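Local coordinates for protein leucyl-tRNA synthetase (Giardia intestinalis, PDB 3PZ6) that probably charges tRNA(Leu) with leucine using ATP and, through the CP1 editing domain present here, probably clears mischarged tRNA by deacylation, at residues R88-V93 and P227-P232; R56-P61 and L154-A159. The protein carries 2 engineered substitutions. All coordinates share one frame; numbering follows the deposited sequence.

Along the chain the segments of the two contacts alternate, in the order 56-61, 88-93, 154-159 and 227-232, so the two closures overlap in sequence instead of following one another. Their centres lie 26 Å apart, and their nearest atoms are about 6 Å from each other without touching. Both involve the large mixed sheet of the CP1 domain, where strand 10-18 pairs with strands 79-86 and 156-158. Interaction 1 joins the loop after strand 79-86 to the small two-stranded sheet 229-230/273-274; interaction 2 places the start of helix 61-71 beside strand 156-158. Together they show two ways in which sequence-distant parts of one editing domain meet: on a loop between strands and against a strand itself.

Interaction 1 (R88-V93 and P227-P232); sequences RPETMV and PIIEIP
The Arg88 guanidinium carries the methyl of Thr91 on one face, with CG2 3.6 Å above the plane and over its centre, while Ile229 CD1 approaches the group obliquely. Glu90 is gripped side-on: Arg88 NE and NH2 both bond to its OE2, tilted 18° out of the guanidinium plane, in a salt bridge that holds the group's rotation. Tyr265 adds a cation-pi contact. The sequence RPETMV belongs to the threonine-rich stretch characteristic of LeuRS editing domains, which in relatives lines the hydrolytic pocket.

Ile228, just ahead of strand 229-230, and Ile229, its first residue, pack against this turn, and the cross-contact is apolar. Ile229 CD1 stands 4.1 Å from Thr91 CG2 and 4.2 Å from Glu90 CG, and Val284 of helix 284-297 touches Ile229 as well. The turn is tied from within, because Arg88 O accepts from both the backbone N and OG1 of Thr91, the hydroxyl lying in the carbonyl plane. Ile228 buries more area than its neighbour. Its CG2, anti to the carbonyl carbon, meets Val93 CG1 at 3.7 Å as the two side chains run past each other in opposite directions, and its CD1 rests 3.6 Å from Thr91 CA.

Interaction 2 (R56-P61 and L154-A159); sequences RFYSNP and LATVRA
Asn60 and Ala155 bring the two backbones closest, their CA atoms 6.6 Å apart, where the loop ahead of helix 61-71 comes up beside the residues that lead into strand 156-158. The side chain of Asn60 points across to the other segment. Its CG sits anti to the backbone N (chi1 -162°), which carries the amide group to the carbonyl of Leu154, with CG 3.5 Å from Leu154 O. The same side chain runs past Thr156 in the opposite direction, so that Asn60 CB lies 4.0 Å from Thr156 OG1 and Asn60 CG 4.1 Å from Thr156 CG2.

That methyl also receives Tyr58. The two side chains reach toward each other tip to tip, and Thr156 CG2 lies at the edge of the ring, near its plane, 4.0 Å from Tyr58 OH. Phe168 of strand 167-171 touches Tyr58, Asn60 and Thr156 and closes the cluster. The hydroxyl of Thr156 has its own partner, a hydrogen bond with Tyr21 OH, while its backbone O is bonded to Asn63 ND2. With Asn60 at the N-cap position and Asn63 in the first turn, this is the docking of a helix N-terminus beside an inner strand of the CP1 domain's mixed sheet.

Interaction 1 (R88-V93 and P227-P232)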
ATOM      1  N   ARG A  88       9.706   4.411  -5.554  1.00 40.14           N
ATOM      2  CA  ARG A  88       9.019   5.229  -6.554  1.00 40.80           C
ATOM      3  C   ARG A  88       7.903   6.073  -5.944  1.00 32.07           C
ATOM      4  O   ARG A  88       6.730   5.791  -6.173  1.00 33.04           O
ATOM      5  CB  ARG A  88       8.444   4.344  -7.663  1.00 32.72           C
ATOM      6  CG  ARG A  88       9.453   3.460  -8.384  1.00 36.92           C
ATOM      7  CD  ARG A  88       8.880   3.000  -9.712  1.00 38.07           C
ATOM      8  NE  ARG A  88       8.689   4.140 -10.603  1.00 39.73           N
ATOM      9  CZ  ARG A  88       8.025   4.113 -11.757  1.00 44.24           C
ATOM     10  NH1 ARG A  88       7.461   2.988 -12.190  1.00 49.78           N
ATOM     11  NH2 ARG A  88       7.925   5.224 -12.481  1.00 42.84           N
ATOM     12  N   PRO A  89       8.265   7.120  -5.180  1.00 34.67           N
ATOM     13  CA  PRO A  89       7.269   7.933  -4.479  1.00 31.27           C
ATOM     14  C   PRO A  89       6.349   8.738  -5.408  1.00 35.20           C
ATOM     15  O   PRO A  89       5.279   9.174  -4.976  1.00 37.68           O
ATOM     16  CB  PRO A  89       8.128   8.882  -3.633  1.00 31.66           C
ATOM     17  CG  PRO A  89       9.403   8.995  -4.382  1.00 31.80           C
ATOM     18  CD  PRO A  89       9.633   7.632  -4.964  1.00 36.91           C
ATOM     19  N   GLU A  90       6.760   8.934  -6.658  1.00 30.11           N
ATOM     20  CA  GLU A  90       5.948   9.675  -7.628  1.00 30.78           C
ATOM     21  C   GLU A  90       4.716   8.884  -8.102  1.00 35.12           C
ATOM     22  O   GLU A  90       3.735   9.471  -8.571  1.00 32.72           O
ATOM     23  CB  GLU A  90       6.803  10.141  -8.825  1.00 29.89           C
ATOM     24  CG  GLU A  90       7.147   9.058  -9.856  1.00 32.39           C
ATOM     25  CD  GLU A  90       8.265   8.103  -9.427  1.00 40.61           C
ATOM     26  OE1 GLU A  90       8.792   8.221  -8.290  1.00 34.67           O
ATOM     27  OE2 GLU A  90       8.616   7.224 -10.248  1.00 37.36           O
ATOM     28  N   THR A  91       4.772   7.559  -7.968  1.00 24.30           N
ATOM     29  CA  THR A  91       3.672   6.689  -8.363  1.00 27.35           C
ATOM     30  C   THR A  91       2.606   6.552  -7.268  1.00 28.40           C
ATOM     31  O   THR A  91       1.582   5.888  -7.475  1.00 22.39           O
ATOM     32  CB  THR A  91       4.162   5.269  -8.766  1.00 24.46           C
ATOM     33  OG1 THR A  91       4.846   4.672  -7.665  1.00 33.20           O
ATOM     34  CG2 THR A  91       5.086   5.302  -9.978  1.00 20.86           C
ATOM     35  N   MET A  92       2.842   7.192  -6.120  1.00 27.32           N
ATOM     36  CA  MET A  92       1.984   7.029  -4.939  1.00 24.73           C
ATOM     37  C   MET A  92       0.533   7.496  -5.095  1.00 25.86           C
ATOM     38  O   MET A  92      -0.353   7.039  -4.374  1.00 33.09           O
ATOM     39  CB  MET A  92       2.631   7.643  -3.693  1.00 28.54           C
ATOM     40  CG  MET A  92       3.754   6.795  -3.073  1.00 35.77           C
ATOM     41  SD  MET A  92       3.333   5.043  -2.834  1.00 32.60           S
ATOM     42  CE  MET A  92       4.158   4.306  -4.240  1.00 29.02           C
ATOM     43  N   VAL A  93       0.286   8.390  -6.041  1.00 24.04           N
ATOM     44  CA  VAL A  93      -1.071   8.849  -6.313  1.00 24.36           C
ATOM     45  C   VAL A  93      -1.885   7.828  -7.135  1.00 26.30           C
ATOM     46  O   VAL A  93      -3.089   7.997  -7.326  1.00 26.92           O
ATOM     47  CB  VAL A  93      -1.060  10.265  -6.968  1.00 22.59           C
ATOM     48  CG1 VAL A  93      -0.210  10.275  -8.234  1.00 26.79           C
ATOM     49  CG2 VAL A  93      -2.480  10.771  -7.246  1.00 27.09           C
ATOM     50  N   PRO A 227      -4.413   6.897 -14.607  1.00 22.85           N
ATOM     51  CA  PRO A 227      -3.523   7.561 -15.570  1.00 18.17           C
ATOM     52  C   PRO A 227      -2.609   8.613 -14.922  1.00 26.11           C
ATOM     53  O   PRO A 227      -2.767   9.818 -15.162  1.00 23.72           O
ATOM     54  CB  PRO A 227      -4.506   8.240 -16.521  1.00 19.97           C
ATOM     55  CG  PRO A 227      -5.707   8.484 -15.695  1.00 22.48           C
ATOM     56  CD  PRO A 227      -5.818   7.286 -14.821  1.00 24.87           C
ATOM     57  N   ILE A 228      -1.658   8.160 -14.108  1.00 24.77           N
ATOM     58  CA  ILE A 228      -0.838   9.081 -13.312  1.00 24.13           C
ATOM     59  C   ILE A 228       0.348   9.631 -14.101  1.00 22.49           C
ATOM     60  O   ILE A 228       0.754  10.777 -13.915  1.00 30.50           O
ATOM     61  CB  ILE A 228      -0.362   8.456 -11.966  1.00 24.90           C
ATOM     62  CG1 ILE A 228       0.387   7.141 -12.192  1.00 22.50           C
ATOM     63  CG2 ILE A 228      -1.546   8.208 -11.056  1.00 27.06           C
ATOM     64  CD1 ILE A 228       1.335   6.774 -11.065  1.00 21.49           C
ATOM     65  N   ILE A 229       0.880   8.815 -14.996  1.00 20.82           N
ATOM     66  CA  ILE A 229       2.059   9.178 -15.754  1.00 28.31           C
ATOM     67  C   ILE A 229       1.833   8.901 -17.234  1.00 28.27           C
ATOM     68  O   ILE A 229       1.386   7.811 -17.606  1.00 29.42           O
ATOM     69  CB  ILE A 229       3.312   8.411 -15.234  1.00 28.19           C
ATOM     70  CG1 ILE A 229       3.668   8.887 -13.817  1.00 27.74           C
ATOM     71  CG2 ILE A 229       4.502   8.597 -16.182  1.00 30.02           C
ATOM     72  CD1 ILE A 229       4.635   7.997 -13.057  1.00 25.22           C
ATOM     73  N   GLU A 230       2.118   9.901 -18.064  1.00 24.58           N
ATOM     74  CA  GLU A 230       2.110   9.728 -19.504  1.00 24.81           C
ATOM     75  C   GLU A 230       3.528   9.540 -20.020  1.00 27.51           C
ATOM     76  O   GLU A 230       4.396  10.397 -19.845  1.00 26.09           O
ATOM     77  CB  GLU A 230       1.459  10.923 -20.210  1.00 27.53           C
ATOM     78  CG  GLU A 230       1.475  10.797 -21.739  1.00 28.12           C
ATOM     79  CD  GLU A 230       0.903  12.001 -22.463  1.00 41.14           C
ATOM     80  OE1 GLU A 230       0.354  12.917 -21.805  1.00 40.62           O
ATOM     81  OE2 GLU A 230       0.995  12.033 -23.712  1.00 42.06           O
ATOM     82  N   ILE A 231       3.750   8.404 -20.660  1.00 27.95           N
ATOM     83  CA  ILE A 231       4.983   8.173 -21.380  1.00 30.61           C
ATOM     84  C   ILE A 231       4.732   8.417 -22.871  1.00 34.75           C
ATOM     85  O   ILE A 231       3.985   7.665 -23.505  1.00 33.36           O
ATOM     86  CB  ILE A 231       5.530   6.761 -21.126  1.00 29.82           C
ATOM     87  CG1 ILE A 231       5.753   6.550 -19.623  1.00 32.55           C
ATOM     88  CG2 ILE A 231       6.821   6.552 -21.899  1.00 32.01           C
ATOM     89  CD1 ILE A 231       5.934   5.100 -19.200  1.00 28.74           C
ATOM     90  N   PRO A 232       5.337   9.490 -23.428  1.00 41.49           N
ATOM     91  CA  PRO A 232       5.270   9.787 -24.864  1.00 40.27           C
ATOM     92  C   PRO A 232       5.622   8.556 -25.692  1.00 44.10           C
ATOM     93  O   PRO A 232       6.598   7.862 -25.386  1.00 40.97           O
ATOM     94  CB  PRO A 232       6.355  10.852 -25.049  1.00 42.16           C
ATOM     95  CG  PRO A 232       6.435  11.534 -23.718  1.00 38.39           C
ATOM     96  CD  PRO A 232       6.176  10.467 -22.702  1.00 33.19           C
TER

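Interaction 2 (R56-P61 and L154-A159)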
ATOM      1  N   ARG A  56     -25.417   0.545   3.721  1.00 89.16           N
ATOM      2  CA  ARG A  56     -25.316   0.855   5.151  1.00 82.93           C
ATOM      3  C   ARG A  56     -23.865   1.218   5.463  1.00 78.95           C
ATOM      4  O   ARG A  56     -22.954   0.822   4.722  1.00 71.23           O
ATOM      5  CB  ARG A  56     -25.778  -0.335   5.998  1.00 72.40           C
ATOM      6  N   PHE A  57     -23.643   1.976   6.540  1.00 75.72           N
ATOM      7  CA  PHE A  57     -22.283   2.395   6.883  1.00 74.40           C
ATOM      8  C   PHE A  57     -21.328   1.201   6.897  1.00 72.38           C
ATOM      9  O   PHE A  57     -21.518   0.239   7.652  1.00 65.66           O
ATOM     10  CB  PHE A  57     -22.227   3.151   8.213  1.00 72.66           C
ATOM     11  CG  PHE A  57     -20.826   3.517   8.640  1.00 76.65           C
ATOM     12  CD1 PHE A  57     -20.169   4.605   8.062  1.00 79.79           C
ATOM     13  CD2 PHE A  57     -20.162   2.770   9.612  1.00 70.33           C
ATOM     14  CE1 PHE A  57     -18.869   4.947   8.451  1.00 81.62           C
ATOM     15  CE2 PHE A  57     -18.866   3.101  10.010  1.00 70.17           C
ATOM     16  CZ  PHE A  57     -18.216   4.192   9.427  1.00 77.96           C
ATOM     17  N   TYR A  58     -20.317   1.273   6.039  1.00 65.45           N
ATOM     18  CA  TYR A  58     -19.371   0.183   5.868  1.00 55.63           C
ATOM     19  C   TYR A  58     -18.429   0.051   7.066  1.00 50.38           C
ATOM     20  O   TYR A  58     -18.039   1.045   7.676  1.00 48.14           O
ATOM     21  CB  TYR A  58     -18.577   0.352   4.563  1.00 48.81           C
ATOM     22  CG  TYR A  58     -17.510  -0.700   4.380  1.00 51.14           C
ATOM     23  CD1 TYR A  58     -17.837  -1.984   3.946  1.00 39.26           C
ATOM     24  CD2 TYR A  58     -16.176  -0.422   4.675  1.00 44.64           C
ATOM     25  CE1 TYR A  58     -16.862  -2.957   3.796  1.00 43.17           C
ATOM     26  CE2 TYR A  58     -15.196  -1.385   4.529  1.00 42.04           C
ATOM     27  CZ  TYR A  58     -15.545  -2.650   4.089  1.00 43.30           C
ATOM     28  OH  TYR A  58     -14.569  -3.603   3.944  1.00 39.70           O
ATOM     29  N   SER A  59     -18.077  -1.191   7.385  1.00 47.17           N
ATOM     30  CA  SER A  59     -17.132  -1.498   8.450  1.00 45.63           C
ATOM     31  C   SER A  59     -16.351  -2.756   8.088  1.00 45.96           C
ATOM     32  O   SER A  59     -16.934  -3.757   7.660  1.00 48.98           O
ATOM     33  CB  SER A  59     -17.870  -1.690   9.776  1.00 44.49           C
ATOM     34  OG  SER A  59     -16.974  -1.642  10.871  1.00 51.33           O
ATOM     35  N   ASN A  60     -15.033  -2.699   8.251  1.00 42.83           N
ATOM     36  CA  ASN A  60     -14.173  -3.833   7.929  1.00 35.04           C
ATOM     37  C   ASN A  60     -13.795  -4.632   9.170  1.00 37.58           C
ATOM     38  O   ASN A  60     -13.119  -4.113  10.060  1.00 38.36           O
ATOM     39  CB  ASN A  60     -12.920  -3.375   7.181  1.00 38.96           C
ATOM     40  CG  ASN A  60     -12.228  -4.513   6.450  1.00 37.10           C
ATOM     41  OD1 ASN A  60     -12.201  -4.548   5.223  1.00 37.69           O
ATOM     42  ND2 ASN A  60     -11.669  -5.446   7.200  1.00 32.91           N
ATOM     43  N   PRO A  61     -14.221  -5.909   9.220  1.00 36.40           N
ATOM     44  CA  PRO A  61     -14.023  -6.800  10.363  1.00 28.93           C
ATOM     45  C   PRO A  61     -12.573  -7.217  10.602  1.00 34.49           C
ATOM     46  O   PRO A  61     -12.221  -7.571  11.725  1.00 42.75           O
ATOM     47  CB  PRO A  61     -14.862  -8.022   9.999  1.00 37.01           C
ATOM     48  CG  PRO A  61     -14.915  -8.008   8.508  1.00 40.30           C
ATOM     49  CD  PRO A  61     -14.979  -6.566   8.140  1.00 38.09           C
ATOM     50  N   LEU A 154      -7.331  -8.465   3.246  1.00 24.98           N
ATOM     51  CA  LEU A 154      -8.637  -7.816   3.065  1.00 25.75           C
ATOM     52  C   LEU A 154      -8.985  -6.752   4.133  1.00 27.43           C
ATOM     53  O   LEU A 154     -10.153  -6.488   4.398  1.00 22.98           O
ATOM     54  CB  LEU A 154      -9.756  -8.857   2.911  1.00 23.40           C
ATOM     55  CG  LEU A 154      -9.457 -10.055   2.005  1.00 22.61           C
ATOM     56  CD1 LEU A 154     -10.601 -11.043   2.050  1.00 22.31           C
ATOM     57  CD2 LEU A 154      -9.150  -9.634   0.563  1.00 21.15           C
ATOM     58  N   ALA A 155      -7.959  -6.149   4.729  1.00 24.65           N
ATOM     59  CA  ALA A 155      -8.138  -4.967   5.563  1.00 25.51           C
ATOM     60  C   ALA A 155      -8.187  -3.731   4.671  1.00 27.19           C
ATOM     61  O   ALA A 155      -7.835  -3.801   3.489  1.00 23.85           O
ATOM     62  CB  ALA A 155      -7.006  -4.845   6.558  1.00 25.53           C
ATOM     63  N   THR A 156      -8.633  -2.608   5.228  1.00 25.39           N
ATOM     64  CA  THR A 156      -8.672  -1.362   4.474  1.00 27.53           C
ATOM     65  C   THR A 156      -7.733  -0.339   5.076  1.00 25.33           C
ATOM     66  O   THR A 156      -7.660  -0.189   6.297  1.00 25.04           O
ATOM     67  CB  THR A 156     -10.079  -0.737   4.397  1.00 25.22           C
ATOM     68  OG1 THR A 156     -10.536  -0.449   5.713  1.00 36.32           O
ATOM     69  CG2 THR A 156     -11.052  -1.660   3.742  1.00 26.72           C
ATOM     70  N   VAL A 157      -7.017   0.360   4.208  1.00 21.23           N
ATOM     71  CA  VAL A 157      -6.106   1.394   4.648  1.00 26.63           C
ATOM     72  C   VAL A 157      -6.389   2.719   3.943  1.00 29.14           C
ATOM     73  O   VAL A 157      -7.028   2.754   2.886  1.00 26.02           O
ATOM     74  CB  VAL A 157      -4.596   0.966   4.521  1.00 26.53           C
ATOM     75  CG1 VAL A 157      -4.265  -0.170   5.513  1.00 23.75           C
ATOM     76  CG2 VAL A 157      -4.218   0.580   3.084  1.00 18.45           C
ATOM     77  N   ARG A 158      -5.938   3.807   4.560  1.00 31.91           N
ATOM     78  CA  ARG A 158      -5.986   5.126   3.951  1.00 27.38           C
ATOM     79  C   ARG A 158      -4.629   5.286   3.295  1.00 31.16           C
ATOM     80  O   ARG A 158      -3.607   5.282   3.981  1.00 41.82           O
ATOM     81  CB  ARG A 158      -6.198   6.196   5.022  1.00 32.02           C
ATOM     82  CG  ARG A 158      -6.904   7.476   4.546  1.00 53.58           C
ATOM     83  CD  ARG A 158      -8.374   7.556   5.029  1.00 57.67           C
ATOM     84  NE  ARG A 158      -8.466   7.607   6.495  1.00 65.48           N
ATOM     85  CZ  ARG A 158      -9.570   7.380   7.211  1.00 61.87           C
ATOM     86  NH1 ARG A 158     -10.725   7.086   6.616  1.00 41.95           N
ATOM     87  NH2 ARG A 158      -9.511   7.444   8.538  1.00 50.65           N
ATOM     88  N   ALA A 159      -4.603   5.371   1.968  1.00 27.57           N
ATOM     89  CA  ALA A 159      -3.342   5.497   1.248  1.00 24.02           C
ATOM     90  C   ALA A 159      -3.001   6.950   0.958  1.00 27.09           C
ATOM     91  O   ALA A 159      -3.787   7.672   0.347  1.00 35.67           O
ATOM     92  CB  ALA A 159      -3.370   4.699  -0.035  1.00 24.39           C
TER